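Local coordinates for protein putative alpha-galactosidase (Bacteroides fragilis, PDB 4NZJ) that probably hydrolyses terminal, non-reducing alpha-D-galactose residues from alpha-D-galactosides, as a glycoside hydrolase family 27 enzyme with a TIM-barrel catalytic domain, at residues Arg412-Phe418 with Gln467-Phe473; Gly130-Tyr136 with Leu375-Ile381; Ala310-Asn316 with Val387-Gln391. All blocks are in the same frame, centred on the assembly; numbering follows the deposited sequence.

Interaction 1. Residues Arg412-Phe418 with Gln467-Phe473; sequences RKAVACF and QCKVYIF
Two antiparallel strands of the C-terminal beta-sandwich domain, 413-418 and 468-473, pair in unbroken register from K413 opposite F473 to F418 opposite C468, their short axes 4.6 Å apart with N-to-C directions 157° from one another. Three hydrogen-bonded pairs alternate with three non-hydrogen-bonded ones and supply six backbone bonds, among them V415 N to Y471 O at 2.7 Å and F473 N to K413 O at 2.8 Å. CA atoms of the non-hydrogen-bonded pairs add C-H...O contacts to neighbouring carbonyls, as V470 CA does to V415 O. V415 and F473 lie diagonally on one face of the sheet: V415 CG2, anti to the carbonyl carbon, sets its methyl 3.7 Å from CD1 of F473, whose ring meets F439 edge-to-face. On the face carrying A414, A416 and F418, A416 CB lies 3.8 Å from C468 SG and 4.0 Å from V470 CG2, while F418 CD1 meets C468 CB. Helix 341-353 packs on this same face, with M353 against A416 and L350 against F418. At the strand end the R412 chain bends at chi3 (-67°), which brings its guanidinium across I472: CG2 stands 3.4 Å above the plane, offset toward the rim. R412 NH1 donates to a water that in turn donates to I472 O, and R412 NE forms a salt bridge with D410. Backbone bonds thus fix the register; the A414 face is largely apolar, the other mixes V415 and aromatic rings with two lysines, and at the pair's end a guanidinium covers a methyl while binding a carboxylate and a water.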
loop_
_atom_site.group_PDB
_atom_site.type_symbol
_atom_site.label_atom_id
_atom_site.label_comp_id
_atom_site.label_asym_id
_atom_site.label_seq_id
_atom_site.Cartn_x
_atom_site.Cartn_y
_atom_site.Cartn_z
ATOM N N ARG A 412 8.440 -16.674 -12.607
ATOM C CA ARG A 412 9.642 -16.593 -11.784
ATOM C C ARG A 412 9.270 -16.568 -10.298
ATOM O O ARG A 412 8.093 -16.487 -9.945
ATOM C CB ARG A 412 10.451 -15.347 -12.150
ATOM C CG ARG A 412 10.925 -15.335 -13.597
ATOM C CD ARG A 412 11.916 -14.212 -13.858
ATOM N NE ARG A 412 11.300 -12.891 -13.757
ATOM C CZ ARG A 412 11.967 -11.740 -13.691
ATOM N NH1 ARG A 412 13.296 -11.716 -13.692
ATOM N NH2 ARG A 412 11.297 -10.597 -13.606
ATOM N N LYS A 413 10.285 -16.655 -9.442
ATOM C CA LYS A 413 10.104 -16.608 -7.992
ATOM C C LYS A 413 11.033 -15.559 -7.395
ATOM O O LYS A 413 12.241 -15.595 -7.634
ATOM C CB LYS A 413 10.419 -17.967 -7.356
ATOM C CG LYS A 413 9.347 -19.028 -7.546
ATOM C CD LYS A 413 9.727 -20.319 -6.834
ATOM C CE LYS A 413 8.641 -21.376 -6.951
ATOM N NZ LYS A 413 8.516 -21.926 -8.330
ATOM N N ALA A 414 10.476 -14.629 -6.628
ATOM C CA ALA A 414 11.293 -13.702 -5.856
ATOM C C ALA A 414 11.679 -14.405 -4.556
ATOM O O ALA A 414 10.842 -15.051 -3.923
ATOM C CB ALA A 414 10.540 -12.414 -5.563
ATOM N N VAL A 415 12.952 -14.295 -4.180
ATOM C CA VAL A 415 13.474 -14.932 -2.980
ATOM C C VAL A 415 14.166 -13.872 -2.136
ATOM O O VAL A 415 15.067 -13.190 -2.620
ATOM C CB VAL A 415 14.464 -16.063 -3.332
ATOM C CG1 VAL A 415 15.098 -16.652 -2.073
ATOM C CG2 VAL A 415 13.767 -17.147 -4.143
ATOM N N ALA A 416 13.744 -13.734 -0.883
ATOM C CA ALA A 416 14.359 -12.784 0.040
ATOM C C ALA A 416 15.078 -13.541 1.140
ATOM O O ALA A 416 14.472 -14.379 1.811
ATOM C CB ALA A 416 13.310 -11.866 0.641
ATOM N N CYS A 417 16.362 -13.244 1.312
ATOM C CA CYS A 417 17.168 -13.801 2.393
ATOM C C CYS A 417 17.321 -12.723 3.444
ATOM O O CYS A 417 17.941 -11.696 3.188
ATOM C CB CYS A 417 18.538 -14.225 1.877
ATOM S SG CYS A 417 18.476 -15.405 0.516
ATOM N N PHE A 418 16.735 -12.948 4.615
ATOM C CA PHE A 418 16.636 -11.913 5.630
ATOM C C PHE A 418 17.357 -12.322 6.896
ATOM O O PHE A 418 16.980 -13.285 7.555
ATOM C CB PHE A 418 15.167 -11.621 5.917
ATOM C CG PHE A 418 14.932 -10.764 7.130
ATOM C CD1 PHE A 418 15.656 -9.594 7.334
ATOM C CD2 PHE A 418 13.957 -11.119 8.063
ATOM C CE1 PHE A 418 15.421 -8.800 8.447
ATOM C CE2 PHE A 418 13.720 -10.331 9.178
ATOM C CZ PHE A 418 14.451 -9.172 9.371
ATOM N N GLN A 467 20.178 -7.315 7.486
ATOM C CA GLN A 467 20.032 -7.065 6.058
ATOM C C GLN A 467 19.144 -8.098 5.361
ATOM O O GLN A 467 19.164 -9.290 5.685
ATOM C CB GLN A 467 21.400 -7.037 5.365
ATOM C CG GLN A 467 21.308 -6.709 3.875
ATOM C CD GLN A 467 22.657 -6.467 3.236
ATOM O OE1 GLN A 467 23.665 -7.037 3.644
ATOM N NE2 GLN A 467 22.681 -5.614 2.214
ATOM N N CYS A 468 18.395 -7.619 4.374
ATOM C CA CYS A 468 17.589 -8.456 3.513
ATOM C C CYS A 468 18.052 -8.239 2.079
ATOM O O CYS A 468 18.028 -7.105 1.590
ATOM C CB CYS A 468 16.126 -8.075 3.654
ATOM S SG CYS A 468 15.000 -9.108 2.701
ATOM N N LYS A 469 18.525 -9.301 1.432
ATOM C CA LYS A 469 18.846 -9.250 0.009
ATOM C C LYS A 469 17.816 -10.049 -0.763
ATOM O O LYS A 469 17.392 -11.126 -0.326
ATOM C CB LYS A 469 20.251 -9.771 -0.274
ATOM C CG LYS A 469 21.342 -8.790 0.114
ATOM C CD LYS A 469 22.723 -9.319 -0.224
ATOM C CE LYS A 469 23.793 -8.296 0.109
ATOM N NZ LYS A 469 25.152 -8.768 -0.245
ATOM N N VAL A 470 17.417 -9.515 -1.910
ATOM C CA VAL A 470 16.352 -10.102 -2.710
ATOM C C VAL A 470 16.861 -10.454 -4.103
ATOM O O VAL A 470 17.681 -9.735 -4.698
ATOM C CB VAL A 470 15.142 -9.146 -2.806
ATOM C CG1 VAL A 470 14.017 -9.759 -3.631
ATOM C CG2 VAL A 470 14.653 -8.767 -1.417
ATOM N N TYR A 471 16.367 -11.580 -4.606
ATOM C CA TYR A 471 16.746 -12.129 -5.893
ATOM C C TYR A 471 15.500 -12.598 -6.622
ATOM O O TYR A 471 14.506 -12.939 -5.989
ATOM C CB TYR A 471 17.689 -13.315 -5.688
ATOM C CG TYR A 471 18.925 -12.966 -4.899
ATOM C CD1 TYR A 471 18.908 -12.970 -3.509
ATOM C CD2 TYR A 471 20.104 -12.601 -5.540
ATOM C CE1 TYR A 471 20.034 -12.634 -2.780
ATOM C CE2 TYR A 471 21.238 -12.262 -4.817
ATOM C CZ TYR A 471 21.192 -12.282 -3.435
ATOM O OH TYR A 471 22.305 -11.951 -2.699
ATOM N N ILE A 472 15.539 -12.595 -7.950
ATOM C CA ILE A 472 14.455 -13.183 -8.735
ATOM C C ILE A 472 15.019 -14.336 -9.554
ATOM O O ILE A 472 15.892 -14.143 -10.401
ATOM C CB ILE A 472 13.746 -12.155 -9.648
ATOM C CG1 ILE A 472 13.232 -10.975 -8.828
ATOM C CG2 ILE A 472 12.595 -12.825 -10.394
ATOM C CD1 ILE A 472 12.589 -9.879 -9.656
ATOM N N PHE A 473 14.513 -15.540 -9.287
ATOM C CA PHE A 473 15.008 -16.755 -9.918
ATOM C C PHE A 473 14.118 -17.177 -11.078
ATOM O O PHE A 473 12.894 -17.162 -10.960
ATOM C CB PHE A 473 15.068 -17.901 -8.898
ATOM C CG PHE A 473 16.249 -17.837 -7.966
ATOM C CD1 PHE A 473 16.239 -16.995 -6.869
ATOM C CD2 PHE A 473 17.362 -18.645 -8.172
ATOM C CE1 PHE A 473 17.319 -16.945 -6.000
ATOM C CE2 PHE A 473 18.443 -18.602 -7.305
ATOM C CZ PHE A 473 18.421 -17.750 -6.218
HETATM O O HOH W 1 15.320 -14.007 -13.086
#

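Interaction 2. Residues Gly130-Tyr136 with Leu375-Ile381; sequences GMRDLGY and LLDPDLI
L134 and Y136, in the loop that leads from helix 116-128 into strand 138-140 of the TIM barrel, pack against L375, L376 and I381 where helix 369-375 gives way to helix 378-384. The tight part is largely buried. L134 CB lies 3.9 Å from I381 CD1, and its CG and CD1 both approach L376 O. The end of the L376 side chain reaches the loop and crosses M131 (a selenomethionine) at about a right angle, its CD2 3.7 Å from G130 C and equally close to M131 CA. G130, phi 104°, is the first residue to leave helical geometry after helix 116-128. The loop itself is held by the carbonyl of M131, which accepts from L134 N and Y136 N on opposite faces of its plane. The methyl CE of M131 stands 3.5 Å above one face of the Y136 ring, offset toward the rim, where a bend at M131 chi3 (68°) brings it. The looser, outer side begins at P378, an exposed residue whose CB is 4.2 Å from L134 CD1 and adds little to the contact. There D377 turns from the loop and caps the new helix, its OD1 accepting from L380 N. Deeper in, F348 of helix 341-353 and M102 of strand 102-105 also touch Y136, so the ring is packed from several parts of the barrel domain. Its hydroxyl makes the one hydrogen bond between the segments: Y136 OH donates to a lone pair of L375 O, in the carbonyl plane, at 2.6 Å.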
loop_
_atom_site.group_PDB
_atom_site.type_symbol
_atom_site.label_atom_id
_atom_site.label_comp_id
_atom_site.label_asym_id
_atom_site.label_seq_id
_atom_site.Cartn_x
_atom_site.Cartn_y
_atom_site.Cartn_z
ATOM N N GLY A 130 8.999 12.171 -5.647
ATOM C CA GLY A 130 9.065 10.936 -6.412
ATOM C C GLY A 130 8.020 9.900 -6.054
ATOM O O GLY A 130 7.809 8.955 -6.823
HETATM N N MSE A 131 7.353 10.052 -4.909
HETATM C CA MSE A 131 6.440 9.005 -4.434
HETATM C C MSE A 131 5.286 8.778 -5.387
HETATM O O MSE A 131 4.931 7.633 -5.676
HETATM C CB MSE A 131 5.948 9.285 -3.009
HETATM C CG MSE A 131 7.081 9.043 -2.021
HETATM SE SE MSE A 131 6.526 9.451 -0.177
HETATM C CE MSE A 131 5.223 8.009 0.079
ATOM N N ARG A 132 4.685 9.844 -5.892
ATOM C CA ARG A 132 3.580 9.675 -6.839
ATOM C C ARG A 132 4.024 8.885 -8.074
ATOM O O ARG A 132 3.287 8.035 -8.576
ATOM C CB ARG A 132 2.972 11.014 -7.245
ATOM C CG ARG A 132 1.696 10.857 -8.061
ATOM C CD ARG A 132 1.093 12.179 -8.511
ATOM N NE ARG A 132 1.953 12.883 -9.455
ATOM C CZ ARG A 132 1.567 13.915 -10.206
ATOM N NH1 ARG A 132 0.324 14.380 -10.137
ATOM N NH2 ARG A 132 2.431 14.483 -11.035
ATOM N N ASP A 133 5.247 9.123 -8.538
ATOM C CA ASP A 133 5.740 8.427 -9.731
ATOM C C ASP A 133 6.181 6.989 -9.503
ATOM O O ASP A 133 6.463 6.276 -10.466
ATOM C CB ASP A 133 6.822 9.252 -10.411
ATOM C CG ASP A 133 6.237 10.436 -11.108
ATOM O OD1 ASP A 133 5.457 10.206 -12.050
ATOM O OD2 ASP A 133 6.499 11.581 -10.687
ATOM N N LEU A 134 6.217 6.562 -8.242
ATOM C CA LEU A 134 6.460 5.158 -7.920
ATOM C C LEU A 134 5.189 4.424 -7.495
ATOM O O LEU A 134 5.256 3.259 -7.109
ATOM C CB LEU A 134 7.564 5.016 -6.855
ATOM C CG LEU A 134 8.992 4.855 -7.390
ATOM C CD1 LEU A 134 9.160 3.577 -8.204
ATOM C CD2 LEU A 134 9.399 6.068 -8.206
ATOM N N GLY A 135 4.040 5.100 -7.572
ATOM C CA GLY A 135 2.740 4.449 -7.382
ATOM C C GLY A 135 1.996 4.789 -6.102
ATOM O O GLY A 135 0.864 4.341 -5.908
ATOM N N TYR A 136 2.614 5.576 -5.224
ATOM C CA TYR A 136 1.943 6.001 -3.992
ATOM C C TYR A 136 0.799 6.933 -4.377
ATOM O O TYR A 136 1.032 7.981 -4.991
ATOM C CB TYR A 136 2.920 6.696 -3.048
ATOM C CG TYR A 136 3.992 5.783 -2.486
ATOM C CD1 TYR A 136 3.795 5.088 -1.298
ATOM C CD2 TYR A 136 5.215 5.624 -3.135
ATOM C CE1 TYR A 136 4.779 4.269 -0.776
ATOM C CE2 TYR A 136 6.200 4.798 -2.624
ATOM C CZ TYR A 136 5.979 4.121 -1.445
ATOM O OH TYR A 136 6.963 3.302 -0.939
ATOM N N LEU A 375 11.982 3.981 0.084
ATOM C CA LEU A 375 10.566 4.037 -0.291
ATOM C C LEU A 375 10.315 4.061 -1.803
ATOM O O LEU A 375 9.221 3.714 -2.252
ATOM C CB LEU A 375 9.898 5.248 0.361
ATOM C CG LEU A 375 9.811 5.222 1.883
ATOM C CD1 LEU A 375 9.254 6.544 2.374
ATOM C CD2 LEU A 375 8.935 4.073 2.352
ATOM N N LEU A 376 11.316 4.471 -2.582
ATOM C CA LEU A 376 11.175 4.587 -4.034
ATOM C C LEU A 376 11.855 3.452 -4.807
ATOM O O LEU A 376 12.026 3.554 -6.019
ATOM C CB LEU A 376 11.747 5.917 -4.510
ATOM C CG LEU A 376 11.146 7.182 -3.899
ATOM C CD1 LEU A 376 11.840 8.405 -4.474
ATOM C CD2 LEU A 376 9.646 7.232 -4.144
ATOM N N ASP A 377 12.216 2.374 -4.119
ATOM C CA ASP A 377 12.954 1.264 -4.741
ATOM C C ASP A 377 12.082 0.615 -5.823
ATOM O O ASP A 377 11.091 -0.027 -5.494
ATOM C CB ASP A 377 13.345 0.249 -3.668
ATOM C CG ASP A 377 14.281 -0.814 -4.183
ATOM O OD1 ASP A 377 13.938 -1.483 -5.179
ATOM O OD2 ASP A 377 15.361 -0.983 -3.576
ATOM N N PRO A 378 12.436 0.788 -7.114
ATOM C CA PRO A 378 11.497 0.347 -8.156
ATOM C C PRO A 378 11.311 -1.168 -8.252
ATOM O O PRO A 378 10.210 -1.626 -8.547
ATOM C CB PRO A 378 12.108 0.880 -9.455
ATOM C CG PRO A 378 13.177 1.836 -9.052
ATOM C CD PRO A 378 13.627 1.442 -7.686
ATOM N N ASP A 379 12.384 -1.922 -8.031
ATOM C CA ASP A 379 12.330 -3.382 -8.115
ATOM C C ASP A 379 11.492 -3.972 -6.992
ATOM O O ASP A 379 10.705 -4.891 -7.218
ATOM C CB ASP A 379 13.735 -3.982 -8.060
ATOM C CG ASP A 379 14.513 -3.794 -9.347
ATOM O OD1 ASP A 379 13.913 -3.443 -10.378
ATOM O OD2 ASP A 379 15.738 -4.011 -9.326
ATOM N N LEU A 380 11.665 -3.460 -5.779
ATOM C CA LEU A 380 10.896 -3.956 -4.636
ATOM C C LEU A 380 9.415 -3.611 -4.775
ATOM O O LEU A 380 8.556 -4.437 -4.505
ATOM C CB LEU A 380 11.449 -3.422 -3.320
ATOM C CG LEU A 380 12.800 -4.004 -2.903
ATOM C CD1 LEU A 380 13.315 -3.299 -1.661
ATOM C CD2 LEU A 380 12.692 -5.501 -2.661
ATOM N N ILE A 381 9.119 -2.395 -5.217
ATOM C CA ILE A 381 7.735 -2.012 -5.460
ATOM C C ILE A 381 7.114 -2.867 -6.569
ATOM O O ILE A 381 5.959 -3.296 -6.458
ATOM C CB ILE A 381 7.617 -0.512 -5.766
ATOM C CG1 ILE A 381 7.974 0.284 -4.505
ATOM C CG2 ILE A 381 6.215 -0.166 -6.251
ATOM C CD1 ILE A 381 8.229 1.750 -4.759
#

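Interaction 3. Residues Ala310-Asn316 with Val387-Gln391; sequences AGPSGWN and VLGRQ
The backbone of 310-316 makes a type II beta turn from G311 to G314, closed by hydrogen bonds in both directions between those residues, and draws near the irregular segment 387-391 where the G311 and G389 CA atoms are 4.9 Å apart. The turn leads into strand 315-317 of the TIM barrel, whereas 387-391 belongs to the linker between helix 378-384 and the first strand of the C-terminal sheet, 393-397. The two backbones come closest at these two glycines. G311 CA directs a C-H at G389 O over 3.3 Å, with a nearly straight angle of 178° at the hydrogen. The indole of W315 sets its six-membered edge against G389, CZ3 lying 3.4 Å from G389 O and CH2 3.7 Å from G389 CA, while G311 O sits 3.2 Å above the centre of one ring face. At the far edge of the indole, NE1 is bound to L97 O. G389 O, buried here, has no conventional hydrogen-bond partner in the model; its neighbours across the contact include G311 CA, the W315 ring edge and P312 CD. Two waters join the segments elsewhere: one donates to A310 O and accepts from Q391 N, and another, which accepts from N316 N, lies beside Q391 OE1. The Q391 side chain is extended throughout, which carries its amide past A310 CB to N316, whose OD1 is held by W273 NE1. The two amide planes stand 75° apart, and N316 ND2 donates to Q391 OE1 at 2.9 Å in a nearly straight bond of 172°.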
loop_
_atom_site.group_PDB
_atom_site.type_symbol
_atom_site.label_atom_id
_atom_site.label_comp_id
_atom_site.label_asym_id
_atom_site.label_seq_id
_atom_site.Cartn_x
_atom_site.Cartn_y
_atom_site.Cartn_z
ATOM N N ALA A 310 -4.425 -14.038 1.518
ATOM C CA ALA A 310 -4.170 -12.800 0.792
ATOM C C ALA A 310 -4.173 -13.017 -0.711
ATOM O O ALA A 310 -3.887 -14.106 -1.199
ATOM C CB ALA A 310 -2.836 -12.203 1.216
ATOM N N GLY A 311 -4.472 -11.945 -1.429
ATOM C CA GLY A 311 -4.467 -11.958 -2.876
ATOM C C GLY A 311 -5.134 -10.713 -3.417
ATOM O O GLY A 311 -5.552 -9.837 -2.655
ATOM N N PRO A 312 -5.248 -10.629 -4.746
ATOM C CA PRO A 312 -5.902 -9.475 -5.345
ATOM C C PRO A 312 -7.236 -9.162 -4.675
ATOM O O PRO A 312 -8.051 -10.064 -4.453
ATOM C CB PRO A 312 -6.093 -9.907 -6.801
ATOM C CG PRO A 312 -4.965 -10.849 -7.044
ATOM C CD PRO A 312 -4.813 -11.607 -5.756
ATOM N N SER A 313 -7.420 -7.896 -4.319
ATOM C CA SER A 313 -8.648 -7.390 -3.706
ATOM C C SER A 313 -8.872 -7.833 -2.258
ATOM O O SER A 313 -9.967 -7.681 -1.740
ATOM C CB SER A 313 -9.877 -7.711 -4.568
ATOM O OG SER A 313 -9.656 -7.367 -5.930
ATOM N N GLY A 314 -7.832 -8.342 -1.601
ATOM C CA GLY A 314 -7.946 -8.788 -0.219
ATOM C C GLY A 314 -6.582 -9.020 0.384
ATOM O O GLY A 314 -6.050 -10.112 0.279
ATOM N N TRP A 315 -6.033 -7.987 1.023
ATOM C CA TRP A 315 -4.659 -8.004 1.521
ATOM C C TRP A 315 -4.567 -8.064 3.043
ATOM O O TRP A 315 -5.346 -7.417 3.754
ATOM C CB TRP A 315 -3.922 -6.755 1.016
ATOM C CG TRP A 315 -4.087 -6.557 -0.450
ATOM C CD1 TRP A 315 -4.889 -5.642 -1.072
ATOM C CD2 TRP A 315 -3.465 -7.317 -1.493
ATOM N NE1 TRP A 315 -4.786 -5.772 -2.438
ATOM C CE2 TRP A 315 -3.929 -6.799 -2.723
ATOM C CE3 TRP A 315 -2.559 -8.379 -1.511
ATOM C CZ2 TRP A 315 -3.508 -7.308 -3.954
ATOM C CZ3 TRP A 315 -2.146 -8.890 -2.740
ATOM C CH2 TRP A 315 -2.628 -8.353 -3.944
ATOM N N ASN A 316 -3.606 -8.844 3.540
ATOM C CA ASN A 316 -3.239 -8.784 4.948
ATOM C C ASN A 316 -2.485 -7.481 5.187
ATOM O O ASN A 316 -1.518 -7.184 4.484
ATOM C CB ASN A 316 -2.339 -9.952 5.344
ATOM C CG ASN A 316 -3.068 -11.287 5.368
ATOM O OD1 ASN A 316 -4.132 -11.423 5.976
ATOM N ND2 ASN A 316 -2.471 -12.296 4.735
ATOM N N VAL A 387 1.111 -8.671 -10.399
ATOM C CA VAL A 387 -0.315 -8.919 -10.644
ATOM C C VAL A 387 -0.817 -10.264 -10.103
ATOM O O VAL A 387 -2.010 -10.424 -9.857
ATOM C CB VAL A 387 -0.691 -8.773 -12.138
ATOM C CG1 VAL A 387 -0.322 -7.384 -12.645
ATOM C CG2 VAL A 387 -0.042 -9.855 -12.991
ATOM N N LEU A 388 0.073 -11.229 -9.898
ATOM C CA LEU A 388 -0.360 -12.508 -9.326
ATOM C C LEU A 388 -0.841 -12.312 -7.880
ATOM O O LEU A 388 -1.749 -13.004 -7.427
ATOM C CB LEU A 388 0.752 -13.556 -9.395
ATOM C CG LEU A 388 0.346 -14.987 -9.018
ATOM C CD1 LEU A 388 -0.702 -15.546 -9.967
ATOM C CD2 LEU A 388 1.577 -15.876 -8.981
ATOM N N GLY A 389 -0.241 -11.360 -7.178
ATOM C CA GLY A 389 -0.728 -10.943 -5.869
ATOM C C GLY A 389 -0.512 -11.951 -4.761
ATOM O O GLY A 389 -1.292 -12.010 -3.813
ATOM N N ARG A 390 0.551 -12.742 -4.865
ATOM C CA ARG A 390 0.860 -13.737 -3.842
ATOM C C ARG A 390 1.628 -13.092 -2.691
ATOM O O ARG A 390 2.620 -12.393 -2.905
ATOM C CB ARG A 390 1.679 -14.888 -4.434
ATOM C CG ARG A 390 0.962 -15.699 -5.502
ATOM C CD ARG A 390 0.198 -16.887 -4.930
ATOM N NE ARG A 390 0.194 -18.018 -5.858
ATOM C CZ ARG A 390 -0.718 -18.215 -6.806
ATOM N NH1 ARG A 390 -1.724 -17.365 -6.960
ATOM N NH2 ARG A 390 -0.625 -19.270 -7.601
ATOM N N GLN A 391 1.165 -13.321 -1.467
ATOM C CA GLN A 391 1.922 -12.955 -0.285
ATOM C C GLN A 391 3.032 -13.987 -0.124
ATOM O O GLN A 391 2.766 -15.184 -0.106
ATOM C CB GLN A 391 1.022 -12.938 0.953
ATOM C CG GLN A 391 1.761 -12.795 2.270
ATOM C CD GLN A 391 0.845 -12.425 3.422
ATOM O OE1 GLN A 391 -0.119 -11.675 3.247
ATOM N NE2 GLN A 391 1.145 -12.946 4.606
HETATM O O HOH W 2 -1.066 -15.118 -1.156
HETATM O O HOH W 3 -1.270 -9.428 1.761
#

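In the fold
Interaction 1 is internal to the C-terminal sandwich, interaction 2 to the barrel, and interaction 3 joins the barrel to the linker leading into the sandwich. Interactions 1 and 2 have centres 18 Å apart yet touch, V470 CG2 lying 4.0 Å from L380 CD2 on helix 378-384; helix 341-353 borders both. Interaction 3 stands apart, its nearest atoms about 7 Å from those of interaction 1 and about 8 Å from those of interaction 2. Along the chain, interactions 2 and 3 cross, and both close before interaction 1 opens. Interactions 2 and 3 lie at the N-terminal ends of barrel strands, so probably opposite the catalytic mouth, which TIM-barrel enzymes form at the C-terminal ends.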